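Mucus binding protein (Lactobacillus reuteri, PDB 3I57) binds immunoglobulins and probably mucus as a repeat of a large surface protein that is probably anchored to the peptidoglycan of the bacterial cell wall. Local coordinates at residues A[25-31]-A[56-61]; A[1-7]-A[19-25]; A[143-149]-A[161-167]. One frame throughout, in Å; residues are numbered along the deposited sequence.

Contacts 1 and 2 sit together at one end of a very elongated chain, their centres 10 Å apart, inside the mucin-binding domain; contact 3 lies on the other side of the chain's centre in the Muc B2-like domain, about 76 Å and 70 Å from them, centre to centre. Along the chain the order is hairpin 1-7/19-25, then loops 25-31/56-61, then 143-149/161-167. Contact 2 runs straight into contact 1 through Tyr-25, which they share, and both supply ligands to one calcium ion, Gln-2 from the strand and Asp-60 from the loop. Metal and packing thus tie the loops to the sheet at this tip, while contact 3 belongs to a separate small antiparallel ribbon.

Contact 1 of 3, residues A[25-31]-A[56-61]; sequences YTDETIP and GEKFDN. With CA (calcium ion), chain C.
Phe-59 carries the most buried surface here, followed by Ile-30 and Lys-58. Both segments are loops, largely extended apart from the turn at 25-28 and Gly-56 at positive phi, joined by a single backbone bridge between Thr-29 and Lys-58 (CA to CA 4.2 Å). Tyr-25 to Glu-28 form a type II beta turn, with Asp-27 at positive phi (76°) and Glu-28 N bonded to Tyr-25 O at 2.9 Å; Glu-28 OE1 also accepts from Tyr-25 N at 2.9 Å. The Phe-59 backbone clamps this turn: its O receives Asp-27 N and its N gives to Glu-28 O, each at 3.0 Å. Its CA-to-CB bond points toward 25-31 (chi1 m, chi2 -86°), and Ile-30 CG1 lies over one ring face, 3.7 Å from the centroid, in a CH-pi contact, while Pro-31 CD meets the edge, 3.7 Å from Phe-59 CE2. Ile-30 N bonds to Glu-57 O at 2.8 Å, and Val-4 packs against both Ile-30 and Phe-59. Lys-58 reaches back across the turn, its NZ in a long salt bridge of 3.6 Å to Asp-27 OD1, with water 2 joining the same atoms. Thr-26 OG1 gives a hydrogen bond of 3.1 Å to Asp-60 O. Asp-60 OD1 (chi1 p) binds calcium at 2.4 Å; with Gln-2 OE1, the backbone O of Asp-62 and of Asn-65, and two waters, it completes the six-ligand calcium site.

Contact 2 of 3, residues A[1-7]-A[19-25]; sequences MQKVHVQ and QDDLDGY. With CA (calcium ion), chain C.
Strands 2-10 and 15-24 of a beta-grasp domain form a beta hairpin; the axes of 2-7 and 19-24 run antiparallel at 161°, 4.7 Å apart at closest approach. Backbone hydrogen bonds come in reciprocal pairs: Gln-2 N to Gly-24 O 2.7 Å and Gly-24 N to Gln-2 O 3.0 Å; Val-4 and Leu-22, each N to the other's O 2.9 Å; Val-6 N to Asp-20 O 2.8 Å and Asp-20 N to Val-6 O 2.9 Å. Alternating with them are the non-hydrogen-bonded pairs Lys-3/Asp-23, His-5/Asp-21 and Gln-7/Gln-19. On the face of Lys-3, His-5, Asp-21 and Asp-23, Lys-3 NZ makes a salt bridge to Asp-23 OD1 at 2.8 Å, and water 7 links it to Asp-21 OD2. His-5 ND1 donates to Asp-21 OD1 at 2.8 Å, while its NE2 bonds to Asp-66. On the face of Gln-2, Val-4, Val-6, Asp-20 and Leu-22, apolar packing sets Val-4 CG1 3.8 Å from Leu-22 CD1, covered by Phe-59 and Ile-30. Met-1 SD makes a Met-aromatic contact, 3.6 Å from Tyr-25 CE1. Gln-2 (m, m) swings its amide away from 19-25: NE2 bonds to Asp-63 and Thr-26 OG1, and OE1 lies 2.5 Å from the calcium ion.

Contact 3 of 3, residues A[143-149]-A[161-167]; sequences QSYKALT and AVVKRSS
The two segments run antiparallel, their end-to-end directions 164° apart, but pair in two short runs with a one-residue shift in register between them. In the first, Gln-143 and Ser-167 form a hydrogen-bonded pair, each N to the other's O at 2.9 Å, beside the non-hydrogen-bonded pair Ser-144/Ser-166 (CA to CA 4.0 Å). Tyr-145 N extends this run, bonding to Arg-165 O at 2.9 Å. In the second run Leu-148 and Val-163 exchange bonds, Leu-148 N to Val-163 O 3.0 Å and Val-163 N to Leu-148 O 2.8 Å, and Thr-149 faces Val-162 as a non-hydrogen-bonded pair. Where the segments part, water 8 donates to Tyr-145 O at 2.9 Å and to Arg-165 O at 3.2 Å, and water 9 lies 2.7 Å from Lys-146 O. Strands 142-144 and 148-149 thus follow one another along the same edge of 162-168, an interrupted two-stranded antiparallel ribbon of the Muc B2-like domain. Among the side chains, Tyr-145 is the most heavily covered: its m rotamer lays the ring along 161-167 and brings OH to 2.7 Å from Ser-167 OG, a hydrogen bond. Leu-96, Ala-116, Val-118 and Pro-175 also pack on the Tyr-145 side chain. Leu-148 and Val-163 share a face, CB to CB 4.5 Å, with Leu-177 and Val-179 against Val-163. Ala-147 CB touches Val-162 CG1 at 3.6 Å and Lys-164 CG at 3.7 Å. Arg-165 leads its guanidinium away from 143-149, NH1 giving a 3.1 Å bond to Lys-164 O and NH2 a salt bridge to Glu-160.

Contact 1 of 3, residues A[25-31]-A[56-61]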
loop_
_atom_site.group_PDB
_atom_site.type_symbol
_atom_site.label_atom_id
_atom_site.label_comp_id
_atom_site.label_asym_id
_atom_site.label_seq_id
_atom_site.Cartn_x
_atom_site.Cartn_y
_atom_site.Cartn_z
ATOM N N TYR A 25 -44.103 -19.032 -2.593
ATOM C CA TYR A 25 -45.156 -19.643 -1.847
ATOM C C TYR A 25 -44.612 -20.340 -0.617
ATOM O O TYR A 25 -43.484 -20.868 -0.605
ATOM C CB TYR A 25 -45.856 -20.686 -2.714
ATOM C CG TYR A 25 -46.438 -20.114 -3.962
ATOM C CD1 TYR A 25 -47.587 -19.301 -3.902
ATOM C CD2 TYR A 25 -45.882 -20.405 -5.212
ATOM C CE1 TYR A 25 -48.144 -18.775 -5.048
ATOM C CE2 TYR A 25 -46.434 -19.887 -6.374
ATOM C CZ TYR A 25 -47.567 -19.067 -6.277
ATOM O OH TYR A 25 -48.137 -18.566 -7.421
ATOM N N THR A 26 -45.427 -20.354 0.419
ATOM C CA THR A 26 -45.071 -21.064 1.628
ATOM C C THR A 26 -44.763 -22.506 1.284
ATOM O O THR A 26 -45.527 -23.155 0.560
ATOM C CB THR A 26 -46.249 -20.993 2.634
ATOM O OG1 THR A 26 -46.423 -19.625 3.025
ATOM C CG2 THR A 26 -45.975 -21.832 3.864
ATOM N N ASP A 27 -43.639 -22.993 1.820
ATOM C CA ASP A 27 -43.134 -24.343 1.620
ATOM C C ASP A 27 -42.483 -24.601 0.254
ATOM O O ASP A 27 -41.949 -25.677 0.015
ATOM C CB ASP A 27 -44.152 -25.428 2.012
ATOM C CG ASP A 27 -44.423 -25.421 3.483
ATOM O OD1 ASP A 27 -43.459 -25.216 4.242
ATOM O OD2 ASP A 27 -45.592 -25.569 3.878
ATOM N N GLU A 28 -42.511 -23.606 -0.628
ATOM C CA GLU A 28 -41.766 -23.723 -1.872
ATOM C C GLU A 28 -40.278 -23.654 -1.547
ATOM O O GLU A 28 -39.867 -22.851 -0.717
ATOM C CB GLU A 28 -42.170 -22.584 -2.818
ATOM C CG GLU A 28 -41.354 -22.480 -4.118
ATOM C CD GLU A 28 -41.576 -21.151 -4.843
ATOM O OE1 GLU A 28 -42.623 -20.487 -4.622
ATOM O OE2 GLU A 28 -40.704 -20.780 -5.660
ATOM N N THR A 29 -39.469 -24.496 -2.197
ATOM C CA THR A 29 -38.011 -24.349 -2.068
ATOM C C THR A 29 -37.548 -23.028 -2.720
ATOM O O THR A 29 -37.924 -22.732 -3.861
ATOM C CB THR A 29 -37.267 -25.557 -2.659
ATOM O OG1 THR A 29 -37.586 -26.717 -1.891
ATOM C CG2 THR A 29 -35.693 -25.326 -2.647
ATOM N N ILE A 30 -36.757 -22.221 -2.004
ATOM C CA ILE A 30 -36.441 -20.863 -2.539
ATOM C C ILE A 30 -35.578 -21.052 -3.792
ATOM O O ILE A 30 -34.524 -21.632 -3.691
ATOM C CB ILE A 30 -35.708 -19.958 -1.505
ATOM C CG1 ILE A 30 -36.584 -19.668 -0.271
ATOM C CG2 ILE A 30 -35.253 -18.640 -2.189
ATOM C CD1 ILE A 30 -35.781 -19.292 0.991
ATOM N N PRO A 31 -36.048 -20.614 -4.976
ATOM C CA PRO A 31 -35.329 -20.929 -6.207
ATOM C C PRO A 31 -34.210 -19.945 -6.429
ATOM O O PRO A 31 -34.301 -19.068 -7.299
ATOM C CB PRO A 31 -36.406 -20.810 -7.299
ATOM C CG PRO A 31 -37.394 -19.840 -6.735
ATOM C CD PRO A 31 -37.365 -20.002 -5.240
ATOM N N GLY A 56 -31.094 -25.334 0.039
ATOM C CA GLY A 56 -32.429 -25.942 0.020
ATOM C C GLY A 56 -33.440 -25.331 0.970
ATOM O O GLY A 56 -34.491 -25.933 1.235
ATOM N N GLU A 57 -33.130 -24.139 1.477
ATOM C CA GLU A 57 -34.053 -23.341 2.302
ATOM C C GLU A 57 -35.406 -23.161 1.590
ATOM O O GLU A 57 -35.423 -22.934 0.377
ATOM C CB GLU A 57 -33.421 -21.958 2.555
ATOM C CG GLU A 57 -34.113 -21.092 3.602
ATOM C CD GLU A 57 -33.729 -21.485 5.013
ATOM O OE1 GLU A 57 -33.226 -22.612 5.181
ATOM O OE2 GLU A 57 -33.923 -20.667 5.938
ATOM N N LYS A 58 -36.507 -23.284 2.346
ATOM C CA LYS A 58 -37.875 -22.984 1.879
ATOM C C LYS A 58 -38.405 -21.628 2.346
ATOM O O LYS A 58 -38.009 -21.122 3.403
ATOM C CB LYS A 58 -38.869 -24.035 2.413
ATOM C CG LYS A 58 -38.584 -25.454 1.989
ATOM C CD LYS A 58 -39.516 -26.479 2.695
ATOM C CE LYS A 58 -39.857 -26.109 4.132
ATOM N NZ LYS A 58 -40.499 -27.249 4.882
ATOM N N PHE A 59 -39.367 -21.082 1.604
ATOM C CA PHE A 59 -40.134 -19.941 2.077
ATOM C C PHE A 59 -40.935 -20.378 3.322
ATOM O O PHE A 59 -41.516 -21.470 3.334
ATOM C CB PHE A 59 -41.108 -19.414 0.997
ATOM C CG PHE A 59 -40.428 -18.776 -0.202
ATOM C CD1 PHE A 59 -40.074 -17.426 -0.181
ATOM C CD2 PHE A 59 -40.152 -19.519 -1.340
ATOM C CE1 PHE A 59 -39.438 -16.837 -1.276
ATOM C CE2 PHE A 59 -39.538 -18.936 -2.445
ATOM C CZ PHE A 59 -39.178 -17.591 -2.409
ATOM N N ASP A 60 -40.952 -19.522 4.350
ATOM C CA ASP A 60 -41.644 -19.819 5.624
ATOM C C ASP A 60 -43.164 -19.721 5.550
ATOM O O ASP A 60 -43.732 -19.522 4.494
ATOM C CB ASP A 60 -41.146 -18.930 6.763
ATOM C CG ASP A 60 -41.439 -17.455 6.549
ATOM O OD1 ASP A 60 -42.429 -17.062 5.877
ATOM O OD2 ASP A 60 -40.654 -16.659 7.092
ATOM N N ASN A 61 -43.814 -19.869 6.696
ATOM C CA ASN A 61 -45.258 -19.744 6.776
ATOM C C ASN A 61 -45.581 -18.616 7.743
ATOM O O ASN A 61 -46.450 -18.761 8.608
ATOM C CB ASN A 61 -45.856 -21.061 7.282
ATOM C CG ASN A 61 -47.386 -21.036 7.343
ATOM O OD1 ASN A 61 -48.032 -20.341 6.569
ATOM N ND2 ASN A 61 -47.967 -21.814 8.270
HETATM CA CA CA C . -42.459 -14.680 5.688
HETATM O O HOH W 1 -42.378 -23.044 5.550
HETATM O O HOH W 2 -43.234 -26.907 6.377
HETATM O O HOH W 3 -36.338 -27.545 0.155
HETATM O O HOH W 4 -33.302 -22.822 -1.451
HETATM O O HOH W 5 -42.716 -12.691 4.194
HETATM O O HOH W 6 -40.594 -15.000 4.254
#

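Contact 2 of 3, residues A[1-7]-A[19-25]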
loop_
_atom_site.group_PDB
_atom_site.type_symbol
_atom_site.label_atom_id
_atom_site.label_comp_id
_atom_site.label_asym_id
_atom_site.label_seq_id
_atom_site.Cartn_x
_atom_site.Cartn_y
_atom_site.Cartn_z
ATOM N N MET A 1 -48.132 -14.305 -0.260
ATOM C CA MET A 1 -46.789 -14.628 -0.803
ATOM C C MET A 1 -45.769 -14.366 0.324
ATOM O O MET A 1 -46.030 -13.560 1.221
ATOM C CB MET A 1 -46.512 -13.731 -2.015
ATOM C CG MET A 1 -45.683 -14.395 -3.099
ATOM S SD MET A 1 -46.538 -15.834 -3.815
ATOM C CE MET A 1 -47.771 -15.090 -4.815
ATOM N N GLN A 2 -44.624 -15.045 0.291
ATOM C CA GLN A 2 -43.561 -14.822 1.279
ATOM C C GLN A 2 -42.408 -14.096 0.580
ATOM O O GLN A 2 -42.272 -14.187 -0.639
ATOM C CB GLN A 2 -43.062 -16.156 1.807
ATOM C CG GLN A 2 -44.159 -17.006 2.463
ATOM C CD GLN A 2 -44.861 -16.244 3.568
ATOM O OE1 GLN A 2 -44.278 -15.322 4.164
ATOM N NE2 GLN A 2 -46.117 -16.617 3.857
ATOM N N LYS A 3 -41.574 -13.413 1.352
ATOM C CA LYS A 3 -40.470 -12.652 0.759
ATOM C C LYS A 3 -39.173 -13.030 1.405
ATOM O O LYS A 3 -39.108 -13.269 2.609
ATOM C CB LYS A 3 -40.673 -11.138 0.933
ATOM C CG LYS A 3 -41.838 -10.555 0.168
ATOM C CD LYS A 3 -41.979 -9.047 0.492
ATOM C CE LYS A 3 -42.504 -8.273 -0.719
ATOM N NZ LYS A 3 -41.649 -8.452 -1.950
ATOM N N VAL A 4 -38.129 -13.050 0.589
ATOM C CA VAL A 4 -36.811 -13.415 1.031
ATOM C C VAL A 4 -35.865 -12.317 0.526
ATOM O O VAL A 4 -36.068 -11.781 -0.572
ATOM C CB VAL A 4 -36.373 -14.770 0.412
ATOM C CG1 VAL A 4 -34.889 -14.993 0.671
ATOM C CG2 VAL A 4 -37.163 -15.889 1.002
ATOM N N HIS A 5 -34.850 -11.989 1.310
ATOM C CA HIS A 5 -33.898 -10.956 0.896
ATOM C C HIS A 5 -32.511 -11.502 1.096
ATOM O O HIS A 5 -32.158 -11.884 2.192
ATOM C CB HIS A 5 -34.081 -9.701 1.780
ATOM C CG HIS A 5 -35.505 -9.275 1.911
ATOM N ND1 HIS A 5 -36.176 -8.615 0.897
ATOM C CD2 HIS A 5 -36.396 -9.438 2.912
ATOM C CE1 HIS A 5 -37.419 -8.380 1.280
ATOM N NE2 HIS A 5 -37.580 -8.866 2.501
ATOM N N VAL A 6 -31.702 -11.512 0.050
ATOM C CA VAL A 6 -30.347 -12.025 0.202
ATOM C C VAL A 6 -29.395 -10.856 0.112
ATOM O O VAL A 6 -29.383 -10.139 -0.879
ATOM C CB VAL A 6 -30.006 -13.036 -0.897
ATOM C CG1 VAL A 6 -28.595 -13.567 -0.682
ATOM C CG2 VAL A 6 -31.029 -14.162 -0.905
ATOM N N GLN A 7 -28.600 -10.658 1.158
ATOM C CA GLN A 7 -27.844 -9.408 1.277
ATOM C C GLN A 7 -26.367 -9.704 1.126
ATOM O O GLN A 7 -25.813 -10.474 1.890
ATOM C CB GLN A 7 -28.133 -8.741 2.637
ATOM C CG GLN A 7 -29.633 -8.365 2.757
ATOM C CD GLN A 7 -30.059 -8.067 4.181
ATOM O OE1 GLN A 7 -30.740 -7.057 4.470
ATOM N NE2 GLN A 7 -29.674 -8.929 5.078
ATOM N N GLN A 19 -28.684 -6.064 -2.582
ATOM C CA GLN A 19 -29.705 -6.966 -2.022
ATOM C C GLN A 19 -30.572 -7.511 -3.127
ATOM O O GLN A 19 -31.033 -6.745 -3.994
ATOM C CB GLN A 19 -30.607 -6.222 -1.038
ATOM C CG GLN A 19 -31.735 -7.111 -0.454
ATOM C CD GLN A 19 -32.469 -6.395 0.653
ATOM O OE1 GLN A 19 -31.850 -5.962 1.630
ATOM N NE2 GLN A 19 -33.799 -6.278 0.521
ATOM N N ASP A 20 -30.797 -8.824 -3.093
ATOM C CA ASP A 20 -31.646 -9.481 -4.080
ATOM C C ASP A 20 -32.896 -9.903 -3.346
ATOM O O ASP A 20 -32.794 -10.604 -2.327
ATOM C CB ASP A 20 -30.973 -10.759 -4.631
ATOM C CG ASP A 20 -29.719 -10.475 -5.475
ATOM O OD1 ASP A 20 -29.434 -9.301 -5.743
ATOM O OD2 ASP A 20 -29.043 -11.445 -5.889
ATOM N N ASP A 21 -34.054 -9.507 -3.879
ATOM C CA ASP A 21 -35.362 -9.887 -3.348
ATOM C C ASP A 21 -35.955 -11.043 -4.143
ATOM O O ASP A 21 -35.796 -11.108 -5.375
ATOM C CB ASP A 21 -36.323 -8.702 -3.418
ATOM C CG ASP A 21 -36.045 -7.663 -2.373
ATOM O OD1 ASP A 21 -35.133 -7.859 -1.545
ATOM O OD2 ASP A 21 -36.769 -6.641 -2.371
ATOM N N LEU A 22 -36.629 -11.963 -3.440
ATOM C CA LEU A 22 -37.360 -13.069 -4.076
ATOM C C LEU A 22 -38.705 -13.177 -3.375
ATOM O O LEU A 22 -38.791 -12.903 -2.195
ATOM C CB LEU A 22 -36.609 -14.403 -3.891
ATOM C CG LEU A 22 -35.085 -14.300 -3.807
ATOM C CD1 LEU A 22 -34.481 -15.514 -3.110
ATOM C CD2 LEU A 22 -34.534 -14.177 -5.200
ATOM N N ASP A 23 -39.751 -13.559 -4.102
ATOM C CA ASP A 23 -41.036 -13.881 -3.499
ATOM C C ASP A 23 -41.382 -15.305 -3.873
ATOM O O ASP A 23 -41.005 -15.771 -4.950
ATOM C CB ASP A 23 -42.133 -12.936 -4.014
ATOM C CG ASP A 23 -41.830 -11.475 -3.689
ATOM O OD1 ASP A 23 -42.688 -10.791 -3.116
ATOM O OD2 ASP A 23 -40.716 -11.025 -4.031
ATOM N N GLY A 24 -42.126 -15.988 -2.991
ATOM C CA GLY A 24 -42.560 -17.341 -3.298
ATOM C C GLY A 24 -43.693 -17.786 -2.391
ATOM O O GLY A 24 -44.180 -17.024 -1.539
ATOM N N TYR A 25 -44.103 -19.032 -2.593
ATOM C CA TYR A 25 -45.156 -19.643 -1.847
ATOM C C TYR A 25 -44.612 -20.340 -0.617
ATOM O O TYR A 25 -43.484 -20.868 -0.605
ATOM C CB TYR A 25 -45.856 -20.686 -2.714
ATOM C CG TYR A 25 -46.438 -20.114 -3.962
ATOM C CD1 TYR A 25 -47.587 -19.301 -3.902
ATOM C CD2 TYR A 25 -45.882 -20.405 -5.212
ATOM C CE1 TYR A 25 -48.144 -18.775 -5.048
ATOM C CE2 TYR A 25 -46.434 -19.887 -6.374
ATOM C CZ TYR A 25 -47.567 -19.067 -6.277
ATOM O OH TYR A 25 -48.137 -18.566 -7.421
HETATM CA CA CA C . -42.459 -14.680 5.688
HETATM O O HOH W 7 -39.104 -7.055 -1.438
HETATM O O HOH W 5 -42.716 -12.691 4.194
HETATM O O HOH W 6 -40.594 -15.000 4.254
#

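Contact 3 of 3, residues A[143-149]-A[161-167]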
loop_
_atom_site.group_PDB
_atom_site.type_symbol
_atom_site.label_atom_id
_atom_site.label_comp_id
_atom_site.label_asym_id
_atom_site.label_seq_id
_atom_site.Cartn_x
_atom_site.Cartn_y
_atom_site.Cartn_z
ATOM N N GLN A 143 21.124 2.701 4.079
ATOM C CA GLN A 143 21.881 2.547 2.843
ATOM C C GLN A 143 23.023 3.552 2.814
ATOM O O GLN A 143 22.857 4.703 3.232
ATOM C CB GLN A 143 20.988 2.769 1.615
ATOM C CG GLN A 143 19.903 1.699 1.391
ATOM C CD GLN A 143 20.502 0.395 0.832
ATOM O OE1 GLN A 143 20.981 -0.466 1.587
ATOM N NE2 GLN A 143 20.495 0.256 -0.485
ATOM N N SER A 144 24.174 3.127 2.292
ATOM C CA SER A 144 25.345 4.024 2.232
ATOM C C SER A 144 25.490 4.670 0.849
ATOM O O SER A 144 25.223 4.044 -0.189
ATOM C CB SER A 144 26.617 3.277 2.661
ATOM O OG SER A 144 26.775 2.132 1.849
ATOM N N TYR A 145 25.878 5.944 0.848
ATOM C CA TYR A 145 26.073 6.695 -0.381
ATOM C C TYR A 145 27.420 6.310 -0.914
ATOM O O TYR A 145 28.271 5.890 -0.141
ATOM C CB TYR A 145 26.040 8.215 -0.090
ATOM C CG TYR A 145 24.650 8.652 0.332
ATOM C CD1 TYR A 145 23.687 8.939 -0.621
ATOM C CD2 TYR A 145 24.295 8.731 1.677
ATOM C CE1 TYR A 145 22.405 9.321 -0.259
ATOM C CE2 TYR A 145 22.996 9.133 2.058
ATOM C CZ TYR A 145 22.068 9.418 1.069
ATOM O OH TYR A 145 20.781 9.802 1.412
ATOM N N LYS A 146 27.589 6.414 -2.225
ATOM C CA LYS A 146 28.911 6.263 -2.844
ATOM C C LYS A 146 29.845 7.295 -2.192
ATOM O O LYS A 146 29.407 8.396 -1.861
ATOM C CB LYS A 146 28.796 6.554 -4.336
ATOM C CG LYS A 146 30.046 6.178 -5.123
ATOM C CD LYS A 146 29.991 6.733 -6.545
ATOM C CE LYS A 146 31.315 6.459 -7.259
ATOM N NZ LYS A 146 31.780 5.053 -7.034
ATOM N N ALA A 147 31.116 6.946 -2.009
ATOM C CA ALA A 147 32.094 7.924 -1.515
ATOM C C ALA A 147 32.277 9.095 -2.463
ATOM O O ALA A 147 32.432 8.925 -3.678
ATOM C CB ALA A 147 33.456 7.246 -1.220
ATOM N N LEU A 148 32.273 10.299 -1.903
ATOM C CA LEU A 148 32.474 11.502 -2.708
ATOM C C LEU A 148 33.821 12.127 -2.386
ATOM O O LEU A 148 34.089 12.489 -1.253
ATOM C CB LEU A 148 31.357 12.508 -2.436
ATOM C CG LEU A 148 29.954 11.980 -2.718
ATOM C CD1 LEU A 148 28.906 13.072 -2.531
ATOM C CD2 LEU A 148 29.873 11.388 -4.141
ATOM N N THR A 149 34.682 12.214 -3.394
ATOM C CA THR A 149 36.018 12.737 -3.176
ATOM C C THR A 149 35.983 14.235 -3.372
ATOM O O THR A 149 35.535 14.734 -4.411
ATOM C CB THR A 149 37.023 12.139 -4.153
ATOM O OG1 THR A 149 37.019 10.709 -4.018
ATOM C CG2 THR A 149 38.443 12.668 -3.853
ATOM N N ALA A 161 38.508 14.759 3.123
ATOM C CA ALA A 161 39.000 14.410 1.816
ATOM C C ALA A 161 38.025 13.560 1.014
ATOM O O ALA A 161 37.871 13.760 -0.183
ATOM C CB ALA A 161 40.390 13.727 1.913
ATOM N N VAL A 162 37.369 12.621 1.695
ATOM C CA VAL A 162 36.412 11.731 1.065
ATOM C C VAL A 162 35.212 11.661 1.989
ATOM O O VAL A 162 35.350 11.328 3.165
ATOM C CB VAL A 162 37.012 10.321 0.826
ATOM C CG1 VAL A 162 35.957 9.349 0.400
ATOM C CG2 VAL A 162 38.082 10.396 -0.269
ATOM N N VAL A 163 34.045 12.029 1.464
ATOM C CA VAL A 163 32.826 12.044 2.274
ATOM C C VAL A 163 32.042 10.752 2.076
ATOM O O VAL A 163 31.583 10.469 0.982
ATOM C CB VAL A 163 31.964 13.262 1.908
ATOM C CG1 VAL A 163 30.647 13.230 2.636
ATOM C CG2 VAL A 163 32.739 14.533 2.236
ATOM N N LYS A 164 31.955 9.970 3.143
ATOM C CA LYS A 164 31.198 8.729 3.181
ATOM C C LYS A 164 30.126 8.856 4.242
ATOM O O LYS A 164 30.412 9.043 5.434
ATOM C CB LYS A 164 32.126 7.556 3.523
ATOM C CG LYS A 164 33.246 7.343 2.480
ATOM C CD LYS A 164 34.093 6.129 2.864
ATOM C CE LYS A 164 35.273 5.926 1.920
ATOM N NZ LYS A 164 36.589 6.226 2.564
ATOM N N ARG A 165 28.874 8.795 3.818
ATOM C CA ARG A 165 27.772 8.858 4.793
ATOM C C ARG A 165 26.705 7.850 4.402
ATOM O O ARG A 165 26.739 7.308 3.303
ATOM C CB ARG A 165 27.124 10.252 4.783
ATOM C CG ARG A 165 28.065 11.419 5.129
ATOM C CD ARG A 165 28.433 11.429 6.625
ATOM N NE ARG A 165 29.101 12.690 6.946
ATOM C CZ ARG A 165 30.397 12.917 6.718
ATOM N NH1 ARG A 165 31.164 11.956 6.224
ATOM N NH2 ARG A 165 30.928 14.104 6.990
ATOM N N SER A 166 25.741 7.648 5.295
ATOM C CA SER A 166 24.640 6.716 5.079
ATOM C C SER A 166 23.359 7.398 5.498
ATOM O O SER A 166 23.387 8.384 6.253
ATOM C CB SER A 166 24.825 5.477 5.952
ATOM O OG SER A 166 25.907 4.736 5.412
ATOM N N SER A 167 22.233 6.879 5.017
ATOM C CA SER A 167 20.931 7.324 5.525
ATOM C C SER A 167 20.160 6.135 6.105
ATOM O O SER A 167 20.252 5.010 5.605
ATOM C CB SER A 167 20.070 7.968 4.435
ATOM O OG SER A 167 20.512 9.278 4.077
HETATM O O HOH W 8 29.452 5.885 2.517
HETATM O O HOH W 9 29.019 9.560 0.549
#